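Local coordinates for extracellular solute-binding protein family 5 (Brucella melitensis, PDB 4ONY) that probably binds peptides or related solutes in the periplasm and hands them to an ABC transporter for import, at residues L102-A107 and L119-K124; D309-V314 and M484-L489; Y349-S354 and Y556-Y561. All coordinates share one frame; numbering follows the deposited sequence.

Contact 1. Residues L102-A107 and L119-K124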
loop_
_atom_site.group_PDB
_atom_site.type_symbol
_atom_site.label_atom_id
_atom_site.label_comp_id
_atom_site.label_asym_id
_atom_site.label_seq_id
_atom_site.Cartn_x
_atom_site.Cartn_y
_atom_site.Cartn_z
ATOM N N LEU A 102 18.195 -10.139 11.838
ATOM C CA LEU A 102 18.593 -11.427 12.447
ATOM C C LEU A 102 19.715 -12.101 11.648
ATOM O O LEU A 102 20.615 -12.729 12.238
ATOM C CB LEU A 102 17.400 -12.376 12.627
ATOM C CG LEU A 102 16.429 -12.051 13.768
ATOM C CD1 LEU A 102 15.184 -12.903 13.681
ATOM C CD2 LEU A 102 17.073 -12.274 15.126
ATOM N N ALA A 103 19.637 -11.987 10.325
ATOM C CA ALA A 103 20.723 -12.411 9.463
ATOM C C ALA A 103 21.770 -11.296 9.366
ATOM O O ALA A 103 21.468 -10.187 8.937
ATOM C CB ALA A 103 20.190 -12.764 8.089
ATOM N N GLU A 104 22.978 -11.586 9.817
ATOM C CA GLU A 104 24.063 -10.613 9.756
ATOM C C GLU A 104 24.594 -10.504 8.328
ATOM O O GLU A 104 25.005 -9.438 7.910
ATOM C CB GLU A 104 25.202 -11.013 10.697
ATOM C CG GLU A 104 26.284 -9.952 10.851
ATOM C CD GLU A 104 27.345 -10.322 11.895
ATOM O OE1 GLU A 104 27.369 -11.462 12.395
ATOM O OE2 GLU A 104 28.143 -9.447 12.229
ATOM N N LYS A 105 24.600 -11.621 7.609
ATOM C CA LYS A 105 25.106 -11.706 6.261
ATOM C C LYS A 105 24.170 -12.510 5.374
ATOM O O LYS A 105 23.465 -13.374 5.831
ATOM C CB LYS A 105 26.484 -12.376 6.248
ATOM C CG LYS A 105 27.557 -11.632 7.016
ATOM C CD LYS A 105 28.014 -10.412 6.214
ATOM C CE LYS A 105 28.205 -9.129 7.044
ATOM N NZ LYS A 105 29.551 -9.116 7.701
ATOM N N VAL A 106 24.202 -12.196 4.101
ATOM C CA VAL A 106 23.418 -12.839 3.093
ATOM C C VAL A 106 24.294 -13.116 1.891
ATOM O O VAL A 106 25.146 -12.303 1.531
ATOM C CB VAL A 106 22.191 -11.992 2.702
ATOM C CG1 VAL A 106 22.566 -10.681 2.029
ATOM C CG2 VAL A 106 21.281 -12.774 1.790
ATOM N N ALA A 107 24.130 -14.290 1.308
ATOM C CA ALA A 107 24.707 -14.610 -0.004
ATOM C C ALA A 107 23.594 -15.153 -0.881
ATOM O O ALA A 107 22.623 -15.738 -0.386
ATOM C CB ALA A 107 25.832 -15.623 0.143
ATOM N N LEU A 119 23.253 -16.035 10.571
ATOM C CA LEU A 119 22.674 -15.338 11.707
ATOM C C LEU A 119 23.746 -14.621 12.517
ATOM O O LEU A 119 24.893 -15.056 12.587
ATOM C CB LEU A 119 21.939 -16.305 12.629
ATOM C CG LEU A 119 20.830 -17.152 11.981
ATOM C CD1 LEU A 119 20.221 -18.112 13.004
ATOM C CD2 LEU A 119 19.775 -16.232 11.417
ATOM N N ASN A 120 23.344 -13.509 13.105
ATOM C CA ASN A 120 24.193 -12.744 13.981
ATOM C C ASN A 120 24.389 -13.511 15.294
ATOM O O ASN A 120 23.406 -13.945 15.908
ATOM C CB ASN A 120 23.505 -11.405 14.251
ATOM C CG ASN A 120 24.412 -10.427 14.958
ATOM O OD1 ASN A 120 25.002 -10.756 16.019
ATOM N ND2 ASN A 120 24.520 -9.226 14.413
ATOM N N PRO A 121 25.638 -13.718 15.712
ATOM C CA PRO A 121 25.800 -14.546 16.936
ATOM C C PRO A 121 25.244 -13.922 18.217
ATOM O O PRO A 121 25.028 -14.633 19.189
ATOM C CB PRO A 121 27.308 -14.742 17.043
ATOM C CG PRO A 121 27.908 -13.649 16.198
ATOM C CD PRO A 121 26.919 -13.371 15.090
ATOM N N LYS A 122 24.990 -12.619 18.219
ATOM C CA LYS A 122 24.367 -11.976 19.374
ATOM C C LYS A 122 22.839 -12.122 19.437
ATOM O O LYS A 122 22.229 -11.683 20.408
ATOM C CB LYS A 122 24.633 -10.482 19.350
ATOM C CG LYS A 122 26.056 -10.070 19.381
ATOM C CD LYS A 122 26.123 -8.560 19.138
ATOM C CE LYS A 122 27.533 -8.052 19.395
ATOM N NZ LYS A 122 27.583 -6.553 19.334
ATOM N N ALA A 123 22.210 -12.671 18.405
ATOM C CA ALA A 123 20.740 -12.656 18.347
ATOM C C ALA A 123 20.144 -13.493 19.480
ATOM O O ALA A 123 20.518 -14.639 19.628
ATOM C CB ALA A 123 20.266 -13.183 17.018
ATOM N N LYS A 124 19.222 -12.909 20.246
ATOM C CA LYS A 124 18.551 -13.563 21.365
ATOM C C LYS A 124 17.060 -13.241 21.397
ATOM O O LYS A 124 16.630 -12.118 21.080
ATOM C CB LYS A 124 19.139 -13.131 22.717
ATOM C CG LYS A 124 20.630 -13.384 22.866
ATOM C CD LYS A 124 21.244 -12.736 24.135
ATOM C CE LYS A 124 21.536 -11.208 24.037
ATOM N NZ LYS A 124 22.716 -10.727 23.171
HETATM O O HOH W 1 27.303 -13.852 11.575
#
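The carboxylate of Glu-104 stacks on the side-chain amide of Asn-120, the two planes only 14° apart, with Glu-104 CD 3.9 Å from Asn-120 ND2. In Glu-104, CG lies anti to the backbone N (chi1 -171°) and the chain beyond it is extended, and the carboxylate comes to lie against the amide of Asn-120. At the carboxylate, Glu-104 OE1 touches Pro-121 CD at 3.3 Å and also receives a hydrogen bond from a water, which in turn donates to Leu-119 O at 2.9 Å. That carbonyl has a second donor in Arg-167 NE. On the amide, Asn-120 OD1 accepts from Lys-122 N at 2.9 Å, with the donor lying in the amide plane on a lone pair; this is an Asx turn, and it should limit the rotation of the amide stacked on the carboxylate. The same residues form a type I turn from Asn-120 to Ala-123, closed by Ala-123 N bonding to Asn-120 O. The contact marks the point where the antiparallel pairing of strands 97-108 and 114-119 gives way to a turn: Ala-103 and Leu-119 are its one bridge, a non-hydrogen-bonded pair with CA atoms 4.2 Å apart. Next to it is a classic beta bulge, in which Glu-104 and Lys-105 both face Thr-118. Beyond the pair, Asn-120 N donates to Leu-102 O at 3.0 Å, nearly straight at 168°, and Leu-119 CA makes a CA-H...O contact with the same oxygen. Leu-102 CD2 meets Ala-123 CB at 3.8 Å, while the leucine also packs on Trp-236.

Contact 2. Residues D309-V314 and M484-L489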
loop_
_atom_site.group_PDB
_atom_site.type_symbol
_atom_site.label_atom_id
_atom_site.label_comp_id
_atom_site.label_asym_id
_atom_site.label_seq_id
_atom_site.Cartn_x
_atom_site.Cartn_y
_atom_site.Cartn_z
ATOM N N ASP A 309 -2.571 5.919 -3.460
ATOM C CA ASP A 309 -3.472 4.873 -3.905
ATOM C C ASP A 309 -4.463 5.481 -4.913
ATOM O O ASP A 309 -4.947 6.599 -4.717
ATOM C CB ASP A 309 -4.221 4.282 -2.715
ATOM C CG ASP A 309 -3.354 3.360 -1.858
ATOM O OD1 ASP A 309 -2.194 2.998 -2.224
ATOM O OD2 ASP A 309 -3.873 2.978 -0.819
ATOM N N MET A 310 -4.759 4.751 -5.975
ATOM C CA MET A 310 -5.846 5.150 -6.884
ATOM C C MET A 310 -7.223 5.093 -6.203
ATOM O O MET A 310 -7.535 4.155 -5.457
ATOM C CB MET A 310 -5.856 4.241 -8.098
ATOM C CG MET A 310 -6.933 4.529 -9.134
ATOM S SD MET A 310 -7.081 6.174 -9.847
ATOM C CE MET A 310 -5.588 6.156 -10.845
ATOM N N LEU A 311 -8.012 6.142 -6.429
ATOM C CA LEU A 311 -9.437 6.142 -6.233
ATOM C C LEU A 311 -10.008 6.651 -7.566
ATOM O O LEU A 311 -9.597 7.691 -8.064
ATOM C CB LEU A 311 -9.858 7.088 -5.089
ATOM C CG LEU A 311 -11.354 7.278 -4.869
ATOM C CD1 LEU A 311 -12.039 5.979 -4.451
ATOM C CD2 LEU A 311 -11.616 8.319 -3.800
ATOM N N GLY A 312 -10.976 5.940 -8.117
ATOM C CA GLY A 312 -11.598 6.359 -9.368
ATOM C C GLY A 312 -12.949 5.758 -9.588
ATOM O O GLY A 312 -13.296 4.763 -8.921
ATOM N N PHE A 313 -13.714 6.320 -10.542
ATOM C CA PHE A 313 -14.890 5.626 -11.035
ATOM C C PHE A 313 -14.390 4.583 -11.997
ATOM O O PHE A 313 -13.458 4.845 -12.760
ATOM C CB PHE A 313 -15.855 6.554 -11.739
ATOM C CG PHE A 313 -16.528 7.538 -10.853
ATOM C CD1 PHE A 313 -17.546 7.142 -9.998
ATOM C CD2 PHE A 313 -16.200 8.885 -10.909
ATOM C CE1 PHE A 313 -18.215 8.051 -9.205
ATOM C CE2 PHE A 313 -16.896 9.815 -10.113
ATOM C CZ PHE A 313 -17.906 9.387 -9.262
ATOM N N VAL A 314 -14.943 3.386 -11.921
ATOM C CA VAL A 314 -14.544 2.262 -12.726
ATOM C C VAL A 314 -15.622 1.902 -13.712
ATOM O O VAL A 314 -16.763 1.694 -13.335
ATOM C CB VAL A 314 -14.229 1.021 -11.873
ATOM C CG1 VAL A 314 -13.694 -0.085 -12.763
ATOM C CG2 VAL A 314 -13.127 1.327 -10.857
ATOM N N MET A 484 -21.007 0.809 -13.272
ATOM C CA MET A 484 -19.922 1.641 -12.754
ATOM C C MET A 484 -19.928 1.565 -11.229
ATOM O O MET A 484 -21.046 1.452 -10.603
ATOM C CB MET A 484 -20.121 3.089 -13.216
ATOM C CG MET A 484 -19.068 4.059 -12.692
ATOM S SD MET A 484 -19.206 5.746 -13.330
ATOM C CE MET A 484 -18.591 5.536 -14.995
ATOM N N ILE A 485 -18.730 1.594 -10.634
ATOM C CA ILE A 485 -18.537 1.673 -9.185
ATOM C C ILE A 485 -17.415 2.664 -8.904
ATOM O O ILE A 485 -16.751 3.124 -9.835
ATOM C CB ILE A 485 -18.086 0.292 -8.564
ATOM C CG1 ILE A 485 -16.844 -0.257 -9.278
ATOM C CG2 ILE A 485 -19.228 -0.744 -8.631
ATOM C CD1 ILE A 485 -16.283 -1.567 -8.729
ATOM N N LEU A 486 -17.156 2.926 -7.624
ATOM C CA LEU A 486 -15.905 3.540 -7.199
ATOM C C LEU A 486 -14.934 2.401 -6.839
ATOM O O LEU A 486 -15.317 1.429 -6.162
ATOM C CB LEU A 486 -16.118 4.479 -6.004
ATOM C CG LEU A 486 -16.822 5.830 -6.211
ATOM C CD1 LEU A 486 -18.314 5.683 -6.037
ATOM C CD2 LEU A 486 -16.360 6.834 -5.190
ATOM N N GLY A 487 -13.693 2.512 -7.289
ATOM C CA GLY A 487 -12.658 1.504 -7.023
ATOM C C GLY A 487 -11.390 2.120 -6.476
ATOM O O GLY A 487 -11.057 3.253 -6.801
ATOM N N ALA A 488 -10.701 1.379 -5.630
ATOM C CA ALA A 488 -9.446 1.791 -5.004
ATOM C C ALA A 488 -8.359 0.758 -5.340
ATOM O O ALA A 488 -8.669 -0.415 -5.543
ATOM C CB ALA A 488 -9.617 1.861 -3.496
ATOM N N LEU A 489 -7.116 1.175 -5.461
ATOM C CA LEU A 489 -6.006 0.222 -5.606
ATOM C C LEU A 489 -4.941 0.501 -4.589
ATOM O O LEU A 489 -4.598 1.661 -4.385
ATOM C CB LEU A 489 -5.356 0.360 -6.985
ATOM C CG LEU A 489 -6.239 0.025 -8.169
ATOM C CD1 LEU A 489 -5.536 0.496 -9.411
ATOM C CD2 LEU A 489 -6.537 -1.460 -8.244
#
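Two glycines, Gly-312 and Gly-487, face each other as a hydrogen-bonded antiparallel pair, and Val-314 reaches over one of them. Val-314 has CG2 anti to its carbonyl carbon, and this methyl rests 3.8 Å from Gly-487 N, over the glycine's backbone, where a CB on Gly-487 would clash with it. The pair is bonded both ways. Gly-487 N donates to Gly-312 O at 2.8 Å, and Gly-312 N to Gly-487 O at 3.0 Å. Further on, Val-314 N donates to Ile-485 O at 2.8 Å, whereas the return bond from Ile-485 N to Val-314 O is weak. Leu-311, Phe-313, Leu-486 and Ala-488 project from one face of the sheet; Met-310, Val-314, Ile-485 and Leu-489 project from the other. Beside Phe-313, Met-484 makes a Met-aromatic contact, SD lying 4.7 Å from the ring centroid and 44° off the ring normal, an oblique approach. Met-484 SD is also 3.8 Å from Phe-313 CB. At the far end, Asp-309 OD1 accepts from Ser-491 N. Strand 557-562 borders 310-315, and 435-440 borders 484-489, making the pair central in the mixed sheet; helix 443-458 covers the Phe-313 face, with Tyr-452 stacked on that ring.

Contact 3. Residues Y349-S354 and Y556-Y561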
loop_
_atom_site.group_PDB
_atom_site.type_symbol
_atom_site.label_atom_id
_atom_site.label_comp_id
_atom_site.label_asym_id
_atom_site.label_seq_id
_atom_site.Cartn_x
_atom_site.Cartn_y
_atom_site.Cartn_z
ATOM N N TYR A 349 -7.755 18.317 -1.582
ATOM C CA TYR A 349 -7.299 17.252 -2.443
ATOM C C TYR A 349 -6.526 17.777 -3.667
ATOM O O TYR A 349 -6.568 18.968 -4.007
ATOM C CB TYR A 349 -8.463 16.388 -2.924
ATOM C CG TYR A 349 -9.082 15.444 -1.934
ATOM C CD1 TYR A 349 -8.376 14.392 -1.427
ATOM C CD2 TYR A 349 -10.402 15.570 -1.557
ATOM C CE1 TYR A 349 -8.926 13.495 -0.530
ATOM C CE2 TYR A 349 -10.976 14.689 -0.679
ATOM C CZ TYR A 349 -10.229 13.659 -0.169
ATOM O OH TYR A 349 -10.802 12.804 0.688
ATOM N N ARG A 350 -5.804 16.868 -4.297
ATOM C CA ARG A 350 -5.165 17.086 -5.556
ATOM C C ARG A 350 -5.646 16.008 -6.489
ATOM O O ARG A 350 -5.873 14.845 -6.093
ATOM C CB ARG A 350 -3.617 17.032 -5.422
ATOM C CG ARG A 350 -2.867 18.193 -6.104
ATOM C CD ARG A 350 -2.464 19.405 -5.186
ATOM N NE ARG A 350 -3.597 19.990 -4.432
ATOM C CZ ARG A 350 -3.553 21.056 -3.603
ATOM N NH1 ARG A 350 -4.643 21.435 -2.945
ATOM N NH2 ARG A 350 -2.434 21.738 -3.405
ATOM N N ARG A 351 -5.737 16.369 -7.763
ATOM C CA ARG A 351 -6.244 15.452 -8.766
ATOM C C ARG A 351 -5.278 14.276 -8.959
ATOM O O ARG A 351 -4.076 14.466 -9.076
ATOM C CB ARG A 351 -6.393 16.169 -10.125
ATOM C CG ARG A 351 -7.151 15.324 -11.162
ATOM C CD ARG A 351 -8.636 15.176 -10.841
ATOM N NE ARG A 351 -9.311 14.121 -11.613
ATOM C CZ ARG A 351 -10.015 14.308 -12.757
ATOM N NH1 ARG A 351 -10.148 15.500 -13.308
ATOM N NH2 ARG A 351 -10.605 13.274 -13.328
ATOM N N THR A 352 -5.813 13.073 -9.029
ATOM C CA THR A 352 -5.010 11.892 -9.328
ATOM C C THR A 352 -5.023 11.725 -10.846
ATOM O O THR A 352 -6.068 11.815 -11.485
ATOM C CB THR A 352 -5.614 10.645 -8.650
ATOM O OG1 THR A 352 -5.539 10.774 -7.216
ATOM C CG2 THR A 352 -4.880 9.407 -9.097
ATOM N N GLN A 353 -3.870 11.474 -11.418
ATOM C CA GLN A 353 -3.743 11.305 -12.862
ATOM C C GLN A 353 -3.164 9.916 -13.303
ATOM O O GLN A 353 -3.467 9.486 -14.366
ATOM C CB GLN A 353 -2.814 12.388 -13.422
ATOM C CG GLN A 353 -3.182 13.812 -13.046
ATOM C CD GLN A 353 -2.269 14.802 -13.723
ATOM O OE1 GLN A 353 -2.309 15.002 -14.907
ATOM N NE2 GLN A 353 -1.360 15.333 -12.967
ATOM N N SER A 354 -2.303 9.312 -12.493
ATOM C CA SER A 354 -1.565 8.093 -12.823
ATOM C C SER A 354 -1.955 6.981 -11.844
ATOM O O SER A 354 -2.300 7.275 -10.694
ATOM C CB SER A 354 -0.076 8.375 -12.628
ATOM O OG SER A 354 0.756 7.216 -12.717
ATOM N N TYR A 556 -10.092 3.075 -18.307
ATOM C CA TYR A 556 -10.755 2.072 -17.501
ATOM C C TYR A 556 -11.275 2.651 -16.197
ATOM O O TYR A 556 -12.292 2.197 -15.708
ATOM C CB TYR A 556 -9.796 0.915 -17.236
ATOM C CG TYR A 556 -9.307 0.235 -18.510
ATOM C CD1 TYR A 556 -10.197 -0.400 -19.345
ATOM C CD2 TYR A 556 -7.992 0.236 -18.860
ATOM C CE1 TYR A 556 -9.795 -1.022 -20.499
ATOM C CE2 TYR A 556 -7.559 -0.405 -19.995
ATOM C CZ TYR A 556 -8.445 -1.042 -20.817
ATOM O OH TYR A 556 -7.997 -1.640 -21.977
ATOM N N TYR A 557 -10.559 3.646 -15.665
ATOM C CA TYR A 557 -10.934 4.420 -14.508
ATOM C C TYR A 557 -11.102 5.875 -14.924
ATOM O O TYR A 557 -10.463 6.335 -15.886
ATOM C CB TYR A 557 -9.853 4.362 -13.431
ATOM C CG TYR A 557 -9.795 3.105 -12.572
ATOM C CD1 TYR A 557 -9.785 1.853 -13.132
ATOM C CD2 TYR A 557 -9.732 3.186 -11.199
ATOM C CE1 TYR A 557 -9.685 0.720 -12.342
ATOM C CE2 TYR A 557 -9.654 2.058 -10.420
ATOM C CZ TYR A 557 -9.628 0.839 -10.999
ATOM O OH TYR A 557 -9.565 -0.284 -10.249
ATOM N N VAL A 558 -11.988 6.598 -14.237
ATOM C CA VAL A 558 -11.979 8.057 -14.233
ATOM C C VAL A 558 -11.244 8.377 -12.926
ATOM O O VAL A 558 -11.792 8.213 -11.845
ATOM C CB VAL A 558 -13.372 8.668 -14.153
ATOM C CG1 VAL A 558 -13.296 10.184 -14.202
ATOM C CG2 VAL A 558 -14.268 8.115 -15.272
ATOM N N PRO A 559 -9.987 8.786 -13.024
ATOM C CA PRO A 559 -9.194 8.964 -11.807
ATOM C C PRO A 559 -9.722 10.163 -11.005
ATOM O O PRO A 559 -10.036 11.220 -11.580
ATOM C CB PRO A 559 -7.785 9.170 -12.361
ATOM C CG PRO A 559 -7.988 9.843 -13.693
ATOM C CD PRO A 559 -9.273 9.234 -14.238
ATOM N N LEU A 560 -9.795 10.023 -9.678
ATOM C CA LEU A 560 -10.377 11.058 -8.841
ATOM C C LEU A 560 -9.282 11.862 -8.169
ATOM O O LEU A 560 -8.696 12.723 -8.827
ATOM C CB LEU A 560 -11.380 10.438 -7.863
ATOM C CG LEU A 560 -12.657 9.914 -8.532
ATOM C CD1 LEU A 560 -13.606 9.168 -7.584
ATOM C CD2 LEU A 560 -13.385 11.048 -9.223
ATOM N N TYR A 561 -8.959 11.578 -6.901
ATOM C CA TYR A 561 -8.144 12.464 -6.120
ATOM C C TYR A 561 -7.544 11.780 -4.902
ATOM O O TYR A 561 -7.954 10.682 -4.503
ATOM C CB TYR A 561 -8.973 13.692 -5.686
ATOM C CG TYR A 561 -10.336 13.290 -5.166
ATOM C CD1 TYR A 561 -10.480 12.687 -3.921
ATOM C CD2 TYR A 561 -11.442 13.464 -5.933
ATOM C CE1 TYR A 561 -11.723 12.278 -3.464
ATOM C CE2 TYR A 561 -12.672 13.099 -5.472
ATOM C CZ TYR A 561 -12.808 12.500 -4.250
ATOM O OH TYR A 561 -14.056 12.138 -3.845
HETATM O O HOH W 2 -6.227 8.591 -5.960
#
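The two segments meet antiparallel at one non-hydrogen-bonded pair, Arg-351 with Tyr-561 (CA atoms 4.4 Å apart), beside which Thr-352 N donates to Leu-560 O at 2.9 Å. The side chain of Arg-351 bends at chi2 (70°), placing CD 3.2 Å from Leu-560 O, and its guanidinium grips Pro-559 O side-on. Arg-351 NE lies 3.0 Å from Pro-559 O and Arg-351 NH2 2.8 Å from it, both with the acceptor in the guanidinium plane; NE also makes a weak bond to Leu-560 O. One arginine thus serves two successive carbonyls. Tyr-561 CD1 sits 3.5 Å above the plane of the Tyr-349 ring, over its centre, but with the planes at 37° the pair is oblique. Phe-345 meets both rings. Thr-352 OG1 is hydrogen-bonded to His-562 ND1 and donates to a water, which donates to Tyr-561 O. Pro-559 CB packs at 3.3 Å from Thr-352 O. Strand 557-562 is broken at this point: Leu-560 has psi near -99°, well away from extended values. The short strand 350-351 pairs with it as an outermost strand, extending the mixed sheet of one lobe, consistent with the periplasmic binding protein fold.

Contacts 2 and 3 belong to one mixed sheet, with centres about 9 Å apart. Strands 310-315 and 557-562 are neighbours there, joined by probable hydrogen bonds from Val-558 N to Phe-313 O and Leu-560 N to Leu-311 O. Across the sheet the order runs 350-351, 557-562, 310-315, 484-489. Their segments alternate along the chain, and strands far apart in sequence are brought side by side in one sheet. Contact 1 closes earlier in the chain, in a separate antiparallel sheet, with its centre about 43 Å from that of contact 2 and on the opposite side of the chain's centre. This separation is consistent with the multi-lobed architecture of periplasmic solute-binding proteins.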